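Local coordinates for FEZ-1 protein (PDB 5WCK), which probably hydrolyses beta-lactam antibiotics as a monomeric subclass B3 metallo-beta-lactamase carrying two zinc ions, at residues 73-78 against 213-218; 42-47 against 80-85; 144-147 against 152-155. The protein carries 2 engineered substitutions. One frame throughout, in Å; residues are numbered along the deposited sequence.

Interaction 1 (73-78 against 213-218); sequences HFDHAA and GSHAGM. With ZN (zinc ion), chain C; ZN (zinc ion), chain D.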
loop_
_atom_site.group_PDB
_atom_site.type_symbol
_atom_site.label_atom_id
_atom_site.label_comp_id
_atom_site.label_asym_id
_atom_site.label_seq_id
_atom_site.Cartn_x
_atom_site.Cartn_y
_atom_site.Cartn_z
ATOM N N HIS A 73 8.247 -1.392 4.395
ATOM C CA HIS A 73 8.770 -2.735 4.554
ATOM C C HIS A 73 9.267 -3.229 3.190
ATOM O O HIS A 73 8.776 -2.811 2.139
ATOM C CB HIS A 73 7.728 -3.693 5.132
ATOM C CG HIS A 73 7.531 -3.585 6.603
ATOM N ND1 HIS A 73 6.348 -4.002 7.238
ATOM C CD2 HIS A 73 8.354 -3.142 7.583
ATOM C CE1 HIS A 73 6.487 -3.816 8.541
ATOM N NE2 HIS A 73 7.678 -3.262 8.777
ATOM N N PHE A 74 10.241 -4.139 3.226
ATOM C CA PHE A 74 10.884 -4.616 1.996
ATOM C C PHE A 74 9.881 -5.146 0.963
ATOM O O PHE A 74 10.119 -5.001 -0.248
ATOM C CB PHE A 74 11.940 -5.691 2.301
ATOM C CG PHE A 74 11.360 -7.023 2.687
ATOM C CD1 PHE A 74 10.986 -7.288 3.993
ATOM C CD2 PHE A 74 11.127 -7.999 1.731
ATOM C CE1 PHE A 74 10.403 -8.496 4.342
ATOM C CE2 PHE A 74 10.547 -9.208 2.080
ATOM C CZ PHE A 74 10.179 -9.455 3.384
ATOM N N ASP A 75 8.780 -5.775 1.408
ATOM C CA ASP A 75 7.850 -6.414 0.482
ATOM C C ASP A 75 7.055 -5.372 -0.317
ATOM O O ASP A 75 6.463 -5.745 -1.318
ATOM C CB ASP A 75 6.935 -7.433 1.169
ATOM C CG ASP A 75 6.095 -6.918 2.323
ATOM O OD1 ASP A 75 6.606 -6.069 3.069
ATOM O OD2 ASP A 75 4.955 -7.411 2.511
ATOM N N HIS A 76 7.020 -4.110 0.133
ATOM C CA HIS A 76 6.341 -3.044 -0.604
ATOM C C HIS A 76 7.300 -2.038 -1.231
ATOM O O HIS A 76 6.898 -1.354 -2.181
ATOM C CB HIS A 76 5.305 -2.349 0.301
ATOM C CG HIS A 76 4.404 -3.350 0.928
ATOM N ND1 HIS A 76 3.466 -4.048 0.205
ATOM C CD2 HIS A 76 4.391 -3.888 2.167
ATOM C CE1 HIS A 76 2.891 -4.947 0.983
ATOM N NE2 HIS A 76 3.400 -4.855 2.196
ATOM N N ALA A 77 8.542 -1.954 -0.734
ATOM C CA ALA A 77 9.435 -0.829 -1.052
ATOM C C ALA A 77 10.826 -1.263 -1.543
ATOM O O ALA A 77 11.619 -0.388 -1.873
ATOM C CB ALA A 77 9.580 0.067 0.146
ATOM N N ALA A 78 11.150 -2.557 -1.555
ATOM C CA ALA A 78 12.551 -2.962 -1.895
ATOM C C ALA A 78 12.944 -2.546 -3.318
ATOM O O ALA A 78 14.121 -2.240 -3.569
ATOM C CB ALA A 78 12.722 -4.442 -1.739
ATOM N N GLY A 213 -5.778 -2.883 -1.052
ATOM C CA GLY A 213 -4.795 -3.035 -0.008
ATOM C C GLY A 213 -3.420 -3.347 -0.550
ATOM O O GLY A 213 -3.210 -3.531 -1.742
ATOM N N SER A 214 -2.459 -3.316 0.361
ATOM C CA SER A 214 -1.046 -3.586 0.016
ATOM C C SER A 214 -0.806 -5.061 -0.344
ATOM O O SER A 214 0.182 -5.361 -1.018
ATOM C CB SER A 214 -0.170 -3.114 1.112
ATOM O OG SER A 214 -0.533 -3.709 2.352
ATOM N N HIS A 215 -1.691 -5.964 0.095
ATOM C CA HIS A 215 -1.637 -7.365 -0.246
ATOM C C HIS A 215 -2.978 -7.803 -0.849
ATOM O O HIS A 215 -4.054 -7.460 -0.343
ATOM C CB HIS A 215 -1.314 -8.253 0.968
ATOM C CG HIS A 215 0.064 -8.105 1.502
ATOM N ND1 HIS A 215 1.074 -8.980 1.140
ATOM C CD2 HIS A 215 0.628 -7.198 2.321
ATOM C CE1 HIS A 215 2.183 -8.630 1.756
ATOM N NE2 HIS A 215 1.950 -7.545 2.488
ATOM N N ALA A 216 -2.877 -8.604 -1.910
ATOM C CA ALA A 216 -4.011 -9.168 -2.646
ATOM C C ALA A 216 -5.006 -9.876 -1.721
ATOM O O ALA A 216 -6.234 -9.734 -1.884
ATOM C CB ALA A 216 -3.493 -10.124 -3.689
ATOM N N GLY A 217 -4.493 -10.619 -0.735
ATOM C CA GLY A 217 -5.320 -11.402 0.154
ATOM C C GLY A 217 -6.199 -10.551 1.071
ATOM O O GLY A 217 -7.231 -11.033 1.560
ATOM N N MET A 218 -5.849 -9.282 1.284
ATOM C CA MET A 218 -6.659 -8.410 2.147
ATOM C C MET A 218 -8.047 -8.220 1.548
ATOM O O MET A 218 -9.030 -8.098 2.301
ATOM C CB MET A 218 -6.006 -7.025 2.304
ATOM C CG MET A 218 -4.717 -7.096 3.019
ATOM S SD MET A 218 -3.897 -5.481 2.930
ATOM C CE MET A 218 -2.671 -5.640 4.227
HETATM ZN ZN ZN C . 3.404 -6.539 3.529
HETATM ZN ZN ZN D . 4.562 -4.620 6.415
HETATM O O HOH W 1 4.597 -6.068 5.081
#

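Interaction 2 (42-47 against 80-85); sequences DLEANV and SELIKQ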
loop_
_atom_site.group_PDB
_atom_site.type_symbol
_atom_site.label_atom_id
_atom_site.label_comp_id
_atom_site.label_asym_id
_atom_site.label_seq_id
_atom_site.Cartn_x
_atom_site.Cartn_y
_atom_site.Cartn_z
ATOM N N ASP A 42 7.493 -3.255 -4.591
ATOM C CA ASP A 42 7.559 -4.692 -4.289
ATOM C C ASP A 42 9.019 -5.144 -4.145
ATOM O O ASP A 42 9.884 -4.383 -3.743
ATOM C CB ASP A 42 6.728 -5.469 -5.302
ATOM C CG ASP A 42 5.292 -4.987 -5.429
ATOM O OD1 ASP A 42 4.832 -4.295 -4.495
ATOM O OD2 ASP A 42 4.654 -5.324 -6.450
ATOM N N LEU A 43 9.273 -6.432 -4.396
ATOM C CA LEU A 43 10.651 -6.945 -4.301
ATOM C C LEU A 43 11.438 -6.521 -5.550
ATOM O O LEU A 43 10.844 -6.279 -6.610
ATOM C CB LEU A 43 10.611 -8.470 -4.213
ATOM C CG LEU A 43 9.763 -9.059 -3.098
ATOM C CD1 LEU A 43 9.706 -10.574 -3.231
ATOM C CD2 LEU A 43 10.282 -8.640 -1.740
ATOM N N GLU A 44 12.773 -6.508 -5.442
ATOM C CA GLU A 44 13.612 -6.231 -6.614
ATOM C C GLU A 44 13.226 -7.143 -7.781
ATOM O O GLU A 44 13.157 -6.696 -8.935
ATOM C CB GLU A 44 15.090 -6.412 -6.276
ATOM C CG GLU A 44 15.671 -5.290 -5.462
ATOM C CD GLU A 44 17.179 -5.403 -5.298
ATOM O OE1 GLU A 44 17.728 -4.813 -4.345
ATOM O OE2 GLU A 44 17.793 -6.118 -6.114
ATOM N N ALA A 45 12.975 -8.435 -7.485
ATOM C CA ALA A 45 12.574 -9.421 -8.500
ATOM C C ALA A 45 11.246 -9.059 -9.180
ATOM O O ALA A 45 10.961 -9.547 -10.265
ATOM C CB ALA A 45 12.483 -10.787 -7.857
ATOM N N ASN A 46 10.414 -8.223 -8.539
ATOM C CA ASN A 46 9.118 -7.897 -9.102
ATOM C C ASN A 46 9.187 -6.667 -10.018
ATOM O O ASN A 46 8.209 -6.399 -10.720
ATOM C CB ASN A 46 8.080 -7.633 -8.008
ATOM C CG ASN A 46 7.889 -8.806 -7.074
ATOM O OD1 ASN A 46 7.847 -8.621 -5.865
ATOM N ND2 ASN A 46 7.821 -10.020 -7.610
ATOM N N VAL A 47 10.294 -5.915 -10.010
ATOM C CA VAL A 47 10.371 -4.687 -10.825
ATOM C C VAL A 47 10.207 -5.021 -12.309
ATOM O O VAL A 47 9.428 -4.391 -13.025
ATOM C CB VAL A 47 11.631 -3.856 -10.510
ATOM C CG1 VAL A 47 11.822 -2.707 -11.487
ATOM C CG2 VAL A 47 11.592 -3.311 -9.093
ATOM N N SER A 80 12.288 0.122 -4.998
ATOM C CA SER A 80 12.135 1.557 -5.276
ATOM C C SER A 80 13.384 2.132 -5.956
ATOM O O SER A 80 13.253 2.901 -6.906
ATOM C CB SER A 80 11.747 2.337 -4.066
ATOM O OG SER A 80 10.415 1.968 -3.657
ATOM N N GLU A 81 14.577 1.765 -5.477
ATOM C CA GLU A 81 15.810 2.328 -6.092
ATOM C C GLU A 81 15.873 1.951 -7.581
ATOM O O GLU A 81 16.196 2.814 -8.417
ATOM C CB GLU A 81 17.058 1.905 -5.329
ATOM C CG GLU A 81 18.339 2.491 -5.927
ATOM C CD GLU A 81 18.420 4.004 -6.044
ATOM O OE1 GLU A 81 17.656 4.720 -5.365
ATOM O OE2 GLU A 81 19.300 4.484 -6.819
ATOM N N LEU A 82 15.590 0.686 -7.917
ATOM C CA LEU A 82 15.581 0.242 -9.312
ATOM C C LEU A 82 14.595 1.067 -10.140
ATOM O O LEU A 82 14.898 1.492 -11.250
ATOM C CB LEU A 82 15.195 -1.235 -9.402
ATOM C CG LEU A 82 16.240 -2.225 -8.904
ATOM C CD1 LEU A 82 15.591 -3.587 -8.722
ATOM C CD2 LEU A 82 17.405 -2.299 -9.894
ATOM N N ILE A 83 13.392 1.296 -9.601
ATOM C CA ILE A 83 12.392 2.065 -10.346
ATOM C C ILE A 83 12.900 3.491 -10.581
ATOM O O ILE A 83 12.730 4.025 -11.669
ATOM C CB ILE A 83 11.019 2.015 -9.652
ATOM C CG1 ILE A 83 10.490 0.581 -9.748
ATOM C CG2 ILE A 83 10.066 3.031 -10.275
ATOM C CD1 ILE A 83 9.130 0.336 -9.171
ATOM N N LYS A 84 13.518 4.093 -9.572
ATOM C CA LYS A 84 14.060 5.455 -9.684
ATOM C C LYS A 84 15.163 5.462 -10.757
ATOM O O LYS A 84 15.211 6.380 -11.584
ATOM C CB LYS A 84 14.612 5.957 -8.350
ATOM C CG LYS A 84 13.579 6.202 -7.254
ATOM C CD LYS A 84 14.161 6.912 -6.069
ATOM C CE LYS A 84 14.415 8.387 -6.315
ATOM N NZ LYS A 84 15.271 8.994 -5.272
ATOM N N GLN A 85 16.031 4.451 -10.746
ATOM C CA GLN A 85 17.161 4.377 -11.722
ATOM C C GLN A 85 16.614 4.280 -13.146
ATOM O O GLN A 85 17.178 4.897 -14.070
ATOM C CB GLN A 85 18.067 3.180 -11.434
ATOM C CG GLN A 85 18.967 3.381 -10.218
ATOM C CD GLN A 85 19.744 2.156 -9.791
ATOM O OE1 GLN A 85 19.379 1.013 -10.066
ATOM N NE2 GLN A 85 20.803 2.388 -9.029
#

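Interaction 3 (144-147 against 152-155); sequences HLTP and GCTT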
loop_
_atom_site.group_PDB
_atom_site.type_symbol
_atom_site.label_atom_id
_atom_site.label_comp_id
_atom_site.label_asym_id
_atom_site.label_seq_id
_atom_site.Cartn_x
_atom_site.Cartn_y
_atom_site.Cartn_z
ATOM N N HIS A 144 -3.272 9.217 3.928
ATOM C CA HIS A 144 -3.773 9.165 5.291
ATOM C C HIS A 144 -2.785 8.387 6.148
ATOM O O HIS A 144 -2.487 7.235 5.854
ATOM C CB HIS A 144 -5.157 8.526 5.388
ATOM C CG HIS A 144 -6.182 9.204 4.551
ATOM N ND1 HIS A 144 -7.024 10.176 5.042
ATOM C CD2 HIS A 144 -6.472 9.064 3.237
ATOM C CE1 HIS A 144 -7.836 10.562 4.065
ATOM N NE2 HIS A 144 -7.513 9.907 2.965
ATOM N N LEU A 145 -2.299 9.027 7.212
ATOM C CA LEU A 145 -1.441 8.346 8.155
ATOM C C LEU A 145 -2.301 7.385 8.987
ATOM O O LEU A 145 -3.173 7.819 9.762
ATOM C CB LEU A 145 -0.723 9.382 9.023
ATOM C CG LEU A 145 0.239 8.848 10.075
ATOM C CD1 LEU A 145 1.326 7.999 9.487
ATOM C CD2 LEU A 145 0.838 10.000 10.862
ATOM N N THR A 146 -2.018 6.093 8.826
ATOM C CA THR A 146 -2.655 5.037 9.583
ATOM C C THR A 146 -1.550 4.202 10.202
ATOM O O THR A 146 -1.214 3.124 9.714
ATOM C CB THR A 146 -3.593 4.211 8.694
ATOM O OG1 THR A 146 -2.899 3.656 7.575
ATOM C CG2 THR A 146 -4.752 5.064 8.222
ATOM N N PRO A 147 -0.917 4.732 11.269
ATOM C CA PRO A 147 0.296 4.132 11.808
ATOM C C PRO A 147 0.043 2.933 12.719
ATOM O O PRO A 147 -1.095 2.627 13.093
ATOM C CB PRO A 147 0.889 5.304 12.592
ATOM C CG PRO A 147 -0.324 6.015 13.139
ATOM C CD PRO A 147 -1.349 5.911 12.033
ATOM N N GLY A 152 4.928 5.150 9.713
ATOM C CA GLY A 152 4.376 6.024 8.684
ATOM C C GLY A 152 3.464 5.327 7.691
ATOM O O GLY A 152 3.259 5.850 6.600
ATOM N N CYS A 153 2.873 4.198 8.073
ATOM C CA CYS A 153 2.009 3.458 7.164
ATOM C C CYS A 153 0.934 4.394 6.615
ATOM O O CYS A 153 0.311 5.162 7.386
ATOM C CB CYS A 153 1.357 2.301 7.899
ATOM S SG CYS A 153 0.311 1.326 6.794
ATOM N N THR A 154 0.754 4.325 5.292
ATOM C CA THR A 154 -0.087 5.245 4.534
ATOM C C THR A 154 -1.230 4.452 3.903
ATOM O O THR A 154 -0.994 3.510 3.178
ATOM C CB THR A 154 0.716 6.000 3.469
ATOM O OG1 THR A 154 1.802 6.654 4.139
ATOM C CG2 THR A 154 -0.116 7.009 2.697
ATOM N N THR A 155 -2.450 4.926 4.146
ATOM C CA THR A 155 -3.631 4.474 3.441
ATOM C C THR A 155 -3.944 5.535 2.384
ATOM O O THR A 155 -4.174 6.702 2.714
ATOM C CB THR A 155 -4.788 4.268 4.418
ATOM O OG1 THR A 155 -4.471 3.123 5.219
ATOM C CG2 THR A 155 -6.104 4.017 3.709
#

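Interaction 1 (73-78 against 213-218)
Asp75 and His76 meet His215 through a shared zinc ion, and no hydrogen bond links the two segments. The metal binds Asp75 OD2 at 2.0 Å, His76 NE2 at 2.1 Å and His215 NE2 at 2.0 Å. A water completes this set and also binds the second zinc ion, which His73 holds by ND1 together with His71 and His149. The water donates to the other carboxylate oxygen, Asp75 OD1, at 2.8 Å, so Asp75 grips both the metal and its bridging ligand. Asp75 CG lies between the backbone N and the carbonyl carbon (chi1 57°), which sends the carboxylate across to the zinc. The His76 and His215 rings are almost perpendicular, at 89°, with their NE2 atoms turned to the metal. Ser214 O lies 3.4 Å from His76 CE1, at the edge of that ring. Behind the zinc ligands, Asp24 OD1 is hydrogen-bonded to His215 ND1 and probably steadies the ring. Helix 74-77 comes after strand 64-68 of the seven-stranded sheet. The other segment leaves strand 210-213, an outer strand of the five-stranded sheet, and leads into helix 216-219.

Interaction 2 (42-47 against 80-85)
Glu44 lies nearest Leu82, CA to CA 7.3 Å, and Val47 nearest Ile83, CA to CA 7.1 Å. Residues 44-46 already have helical backbone angles, just ahead of helix 47-56. Residues 80-85 are regular helix. Inside the turn, Leu43 N donates to Asn46 OD1 at 3.0 Å, which ties the bend together. The contact between segments is apolar. Leu82 CD1 carries much of it. It lies 3.7 Å from Glu44 CG and also meets Val47 CG2, at 4.0 Å. Glu44 is extended beyond CG and crosses Leu82 at about a right angle, and its CB and CG do the touching. Its carboxylate goes elsewhere, with OE1 hydrogen-bonded to Thr120 OG1. Val47 uses both branches: CG1, anti to the backbone N (chi1 171°), packs 4.0 Å from Ile83 CG1, and CG2 touches both Leu82 CD1 and Ile83 CG1. Helix 47-56 links the parallel strands 35-39 and 64-68, and helix 80-87 comes between strands 64-68 and 90-94 along the chain. The start of one connecting helix thus packs on another, in a helical layer of the alpha-beta/beta-alpha sandwich of metallo-beta-lactamases.

Interaction 3 (144-147 against 152-155)
His144 and Thr155 form an antiparallel hydrogen-bonded pair, Leu145 and Thr154 the non-hydrogen-bonded pair beside it, and the segments run 131° apart, splayed from exact antiparallel where they extend beyond the strands. His144 N gives to Thr155 O at 2.9 Å. Thr155 N returns a bond to His144 O. Past the strand end, Thr146 N still reaches Cys153 O at 2.9 Å. The Thr146 and Thr155 side chains cross at about a right angle. Their hydroxyls, OG1 to OG1, are hydrogen-bonded at 2.9 Å. With chi1 at 57°, Thr146 OG1 tucks over its own backbone and reaches Thr155. Thr155 OG1 has a second partner in Gly173 N, so this buried hydroxyl is held from two elements. The His144 ring puts the CD2 part of its edge 3.3 Å from Thr155 O, in plane, while NE2 is hydrogen-bonded to Thr157 OG1. Leu145 CD1 rests 3.7 Å from Gly152 CA, and Met94 of strand 90-94 packs on Leu145 and Thr154. Near the turn, Thr154 OG1 donates to Gly152 O at 3.0 Å. Cys153 CB lies 3.3 Å from Thr146 O, and its side chain touches zinc ligand His71. This is the loop end of the beta hairpin formed by strands 139-145 and 154-162. The short loop between the segments brings His149 to its zinc, within the TPGH sequence familiar from metallo-beta-lactamases.

How the interactions relate
Interactions 1 and 2 touch, with centres about 13 Å apart. His76 O and Asp42 N, 3.1 Å apart, probably form a hydrogen bond, and Phe74 packs on Leu43. Their segments alternate along the chain: 42-47, 73-78, 80-85, then 213-218. Interaction 3 falls between the last two of these and lies about 14 Å from interaction 1, centre to centre, without touching it. Interactions 2 and 3 are farther apart, at about 22 Å between centres. Interaction 2 lies among the connections between strands of the seven-stranded sheet, and interaction 3 belongs to the five-stranded one. Interaction 1 joins the two halves at the zinc site, to which the loop of interaction 3 adds His149.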